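Local coordinates for protein cellulose 1,4-beta-cellobiosidase (Thermobifida fusca, PDB 4JJJ) that probably hydrolyses cellulose as a family 48 cellobiohydrolase, releasing cellobiose, this chain being the catalytic part of a longer protein that also has a cellulose-binding module, at residues A[203-208]-A[566-571]; A[107-110]-A[116-119]. The protein carries 1 engineered substitution. All coordinates share one frame; numbering follows the deposited sequence.

Contact 1 of 2, residues A[203-208]-A[566-571]. With BGC (beta-D-glucopyranose), chain D.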
# COMPACT_ATOMS: atom_id res chain seq x y z
N TYR A 203 -10.34 -22.19 2.78
CA TYR A 203 -9.33 -21.71 3.67
C TYR A 203 -9.94 -20.95 4.87
O TYR A 203 -9.22 -20.48 5.71
CB TYR A 203 -8.42 -20.71 2.91
CG TYR A 203 -7.55 -21.40 1.83
CD1 TYR A 203 -8.11 -21.79 0.63
CD2 TYR A 203 -6.17 -21.59 2.04
CE1 TYR A 203 -7.34 -22.40 -0.32
CE2 TYR A 203 -5.38 -22.21 1.10
CZ TYR A 203 -5.99 -22.59 -0.09
OH TYR A 203 -5.20 -23.18 -1.12
N LEU A 204 -11.29 -20.89 4.94
CA LEU A 204 -11.93 -19.90 5.81
C LEU A 204 -11.58 -20.18 7.28
O LEU A 204 -11.38 -19.22 8.09
CB LEU A 204 -13.42 -19.93 5.65
CG LEU A 204 -13.95 -19.65 4.31
CD1 LEU A 204 -15.46 -19.76 4.28
CD2 LEU A 204 -13.49 -18.24 3.83
N ASP A 205 -11.54 -21.46 7.66
CA ASP A 205 -11.34 -21.81 9.00
C ASP A 205 -9.93 -21.89 9.46
O ASP A 205 -9.68 -22.34 10.61
CB ASP A 205 -12.14 -23.11 9.39
CG ASP A 205 -11.81 -24.33 8.49
OD1 ASP A 205 -10.97 -24.20 7.60
OD2 ASP A 205 -12.30 -25.46 8.81
N LEU A 206 -8.96 -21.37 8.66
CA LEU A 206 -7.63 -21.10 9.18
C LEU A 206 -7.69 -19.76 9.97
O LEU A 206 -6.85 -19.47 10.75
CB LEU A 206 -6.70 -20.89 7.96
CG LEU A 206 -6.36 -22.15 7.16
CD1 LEU A 206 -5.73 -21.81 5.81
CD2 LEU A 206 -5.41 -22.99 7.91
N PHE A 207 -8.67 -18.94 9.60
CA PHE A 207 -8.71 -17.54 9.93
C PHE A 207 -9.80 -17.12 10.89
O PHE A 207 -9.52 -16.36 11.80
CB PHE A 207 -8.70 -16.68 8.66
CG PHE A 207 -7.61 -17.07 7.70
CD1 PHE A 207 -6.30 -17.12 8.09
CD2 PHE A 207 -7.89 -17.38 6.36
CE1 PHE A 207 -5.28 -17.46 7.22
CE2 PHE A 207 -6.91 -17.73 5.48
CZ PHE A 207 -5.59 -17.73 5.90
N THR A 208 -11.02 -17.57 10.68
CA THR A 208 -12.21 -17.19 11.47
C THR A 208 -12.79 -18.46 12.08
O THR A 208 -12.89 -19.45 11.37
CB THR A 208 -13.16 -16.53 10.55
OG1 THR A 208 -12.54 -15.35 9.98
CG2 THR A 208 -14.40 -16.04 11.25
N PRO A 566 -3.47 -27.28 14.67
CA PRO A 566 -3.37 -28.75 14.88
C PRO A 566 -4.65 -29.32 14.34
O PRO A 566 -5.75 -28.74 14.46
CB PRO A 566 -3.39 -28.88 16.37
CG PRO A 566 -2.85 -27.61 16.91
CD PRO A 566 -3.28 -26.52 15.92
N GLY A 567 -4.52 -30.44 13.67
CA GLY A 567 -5.70 -31.08 13.11
C GLY A 567 -6.20 -30.56 11.79
O GLY A 567 -7.07 -31.18 11.13
N TRP A 568 -5.64 -29.42 11.33
CA TRP A 568 -6.09 -28.85 10.07
C TRP A 568 -5.34 -29.46 8.93
O TRP A 568 -4.14 -29.61 9.01
CB TRP A 568 -5.85 -27.32 10.01
CG TRP A 568 -6.72 -26.60 9.08
CD1 TRP A 568 -7.88 -25.97 9.34
CD2 TRP A 568 -6.45 -26.35 7.71
NE1 TRP A 568 -8.42 -25.40 8.22
CE2 TRP A 568 -7.56 -25.65 7.19
CE3 TRP A 568 -5.41 -26.76 6.84
CZ2 TRP A 568 -7.62 -25.26 5.87
CZ3 TRP A 568 -5.54 -26.40 5.51
CH2 TRP A 568 -6.61 -25.65 5.07
N SER A 569 -6.05 -29.75 7.88
CA SER A 569 -5.40 -30.35 6.73
C SER A 569 -6.10 -29.88 5.45
O SER A 569 -7.36 -29.81 5.34
CB SER A 569 -5.46 -31.88 6.91
OG SER A 569 -4.81 -32.48 5.84
N GLY A 570 -5.32 -29.62 4.41
CA GLY A 570 -5.84 -29.18 3.16
C GLY A 570 -4.74 -29.19 2.12
O GLY A 570 -3.56 -29.46 2.46
N THR A 571 -5.09 -28.86 0.90
CA THR A 571 -4.05 -28.78 -0.14
C THR A 571 -4.22 -27.44 -0.92
O THR A 571 -5.33 -26.97 -1.15
CB THR A 571 -4.14 -29.94 -1.14
OG1 THR A 571 -5.46 -30.01 -1.67
CG2 THR A 571 -3.74 -31.19 -0.44
C2 BGC D . -13.39 -12.03 8.22
C3 BGC D . -14.89 -12.08 7.99
C4 BGC D . -15.62 -11.14 8.99
C5 BGC D . -15.00 -9.74 8.89
C6 BGC D . -15.56 -8.78 9.99
C1 BGC D . -12.92 -10.59 8.08
O2 BGC D . -12.80 -12.83 7.21
O3 BGC D . -15.32 -13.45 8.19
O4 BGC D . -16.99 -10.98 8.64
O5 BGC D . -13.58 -9.85 9.11
O6 BGC D . -15.20 -9.19 11.31
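Trp-568 carries its indole with CG anti to the backbone N (chi1 -156°), which extends the ring toward the 203-208 turn, while Asp-205 holds CG between its own backbone N and carbonyl carbon, a rotamer that swings the carboxylate to the pyrrole edge of that ring. There Trp-568 NE1 donates a hydrogen bond to Asp-205 OD1 at 2.9 Å, nearly straight at 163°. OD1 lies almost in the plane of the indole, yet the N-H reaches it from well above the carboxylate plane, the two flat groups being inclined by 71°. The other oxygen, OD2, accepts a hydrogen bond from Asn-201 ND2, so the carboxylate is held at both oxygens.

Leu-206 covers one face of the same indole. Its CD2 stands over the six-membered ring, 3.6 Å from the centroid, as a CH-pi contact, and also lies 3.5 Å from Trp-568 CE2 at the ring fusion. CG and CD1 follow over the benzo side, with Leu-206 CG 3.6 Å from Trp-568 CZ2. Farther along, Tyr-203 OH comes only to 3.8 Å from Thr-571 O, a long approach; its side chain also packs on Ile-578 and Met-572 of the 570-571/577-578 hairpin.

The backbone of 203-208 turns on itself, Leu-204 O accepting from both Phe-207 N and Thr-208 N, and then runs to Thr-208, which touches a bound glucose unit. The directional bond thus sets the indole at its edge and Leu-206 CD2 covers one face, which together probably restrict the rotation of the ring. The nearby indole N-H and Asn-201 amide would probably stabilise the carboxylate of Asp-205 as an anion.

Contact 2 of 2, residues A[107-110]-A[116-119]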
# COMPACT_ATOMS: atom_id res chain seq x y z
N PRO A 107 -11.64 -10.43 17.37
CA PRO A 107 -10.40 -9.77 17.84
C PRO A 107 -9.20 -10.17 17.05
O PRO A 107 -9.08 -11.31 16.61
CB PRO A 107 -10.27 -10.30 19.28
CG PRO A 107 -10.95 -11.58 19.22
CD PRO A 107 -12.12 -11.43 18.37
N GLU A 108 -8.29 -9.25 16.81
CA GLU A 108 -6.99 -9.65 16.30
C GLU A 108 -6.25 -10.36 17.42
O GLU A 108 -6.48 -10.11 18.59
CB GLU A 108 -6.20 -8.43 15.78
CG GLU A 108 -7.02 -7.77 14.65
CD GLU A 108 -6.40 -6.55 13.93
OE1 GLU A 108 -5.13 -6.37 14.22
OE2 GLU A 108 -7.20 -5.86 13.15
N GLN A 109 -5.39 -11.28 17.06
CA GLN A 109 -4.67 -12.04 18.09
C GLN A 109 -3.19 -11.65 18.08
O GLN A 109 -2.60 -11.24 17.03
CB GLN A 109 -4.87 -13.54 17.81
CG GLN A 109 -6.28 -14.01 17.71
CD GLN A 109 -6.90 -14.16 19.09
OE1 GLN A 109 -6.19 -14.05 20.11
NE2 GLN A 109 -8.22 -14.23 19.14
N PRO A 110 -2.48 -11.88 19.18
CA PRO A 110 -1.07 -11.43 19.21
C PRO A 110 -0.06 -12.18 18.33
O PRO A 110 1.00 -11.59 17.93
CB PRO A 110 -0.70 -11.57 20.66
CG PRO A 110 -1.87 -12.04 21.43
CD PRO A 110 -3.01 -12.27 20.50
N PRO A 116 -7.68 -19.87 14.06
CA PRO A 116 -8.79 -19.01 13.80
C PRO A 116 -9.37 -18.31 15.02
O PRO A 116 -9.35 -18.86 16.13
CB PRO A 116 -9.82 -19.94 13.14
CG PRO A 116 -9.54 -21.26 13.84
CD PRO A 116 -8.05 -21.29 13.80
N SER A 117 -9.70 -17.02 14.82
CA SER A 117 -10.17 -16.12 15.87
C SER A 117 -11.69 -16.06 15.83
O SER A 117 -12.32 -16.07 14.79
CB SER A 117 -9.61 -14.73 15.60
OG SER A 117 -9.81 -13.94 16.75
N PRO A 118 -12.34 -16.11 17.04
CA PRO A 118 -13.80 -16.20 17.08
C PRO A 118 -14.58 -14.90 16.91
O PRO A 118 -14.12 -13.79 17.26
CB PRO A 118 -14.04 -16.72 18.53
CG PRO A 118 -12.91 -16.10 19.32
CD PRO A 118 -11.72 -16.01 18.35
N LEU A 119 -15.76 -15.04 16.40
CA LEU A 119 -16.75 -13.99 16.47
C LEU A 119 -17.18 -13.70 17.89
O LEU A 119 -17.38 -14.64 18.67
CB LEU A 119 -17.98 -14.37 15.68
CG LEU A 119 -17.97 -14.36 14.17
CD1 LEU A 119 -17.03 -15.32 13.49
CD2 LEU A 119 -19.39 -14.71 13.76
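The short strand 117-118, which pairs in parallel with strand 208-209, and the loop entering it form a wall of the glycan-binding region, and Ser-117 ties the two parts of this wall together. Its hydroxyl, placed anti to the backbone N (chi1 -167°), points to the 107-110 loop and takes part in two hydrogen bonds. Ser-117 OG donates to the carbonyl of Pro-107, 2.7 Å from Pro-107 O, approaching in the carbonyl plane. In return it accepts from the amide of Gln-109, whose NE2 lies 2.9 Å from Ser-117 OG. The hydroxyl oxygen lies close to the Gln-109 amide plane, and the angle of 164° at the hydrogen makes the bond nearly straight.

In Gln-109 the first torsion, with CG anti to the carbonyl carbon, puts CG 3.7 Å from Ser-117 OG, and a bend at chi2 (-78°) then turns the NE2 end of the amide to the hydroxyl. Ring carbons of both prolines approach these polar atoms: Pro-107 CG lies 3.6 Å from Ser-117 OG, and Pro-107 CD is 3.3 Å from Pro-118 O. Pro-118 CD in turn lies 4.0 Å from Gln-109 NE2.

Beyond the two segments, Tyr-115 OH is hydrogen-bonded to Gln-109 N, and Glu-108 forms a salt bridge with Lys-270. Glu-108 and Leu-119 each touch a bound glucose unit. One serine hydroxyl, acceptor from a side-chain amide and donor to a main-chain carbonyl, thus joins the start and end of a proline-rich connection that lines the sugar-binding pocket of this glycoside hydrolase family 48 catalytic domain.

Contacts 1 and 2 lie about 14 Å apart between centres and meet at the parallel pair of strands 117-118 and 208-209, where Phe-207 O and Ser-117 N, 3.1 Å apart, probably form a hydrogen bond. Pro-116 packs on the 203-208 turn, and Leu-119 CD1 meets Thr-208 CG2 at 3.5 Å. Both contacts are partly buried. Contact 1 joins regions far apart in sequence through an indole, a carboxylate and a leucine, reaching outward to the 570-571 hairpin. Contact 2 is local, closing a short loop with neutral hydrogen bonds among prolines. Each holds residues of the same glycan pocket: Thr-208 in one, Glu-108 and Leu-119 in the other.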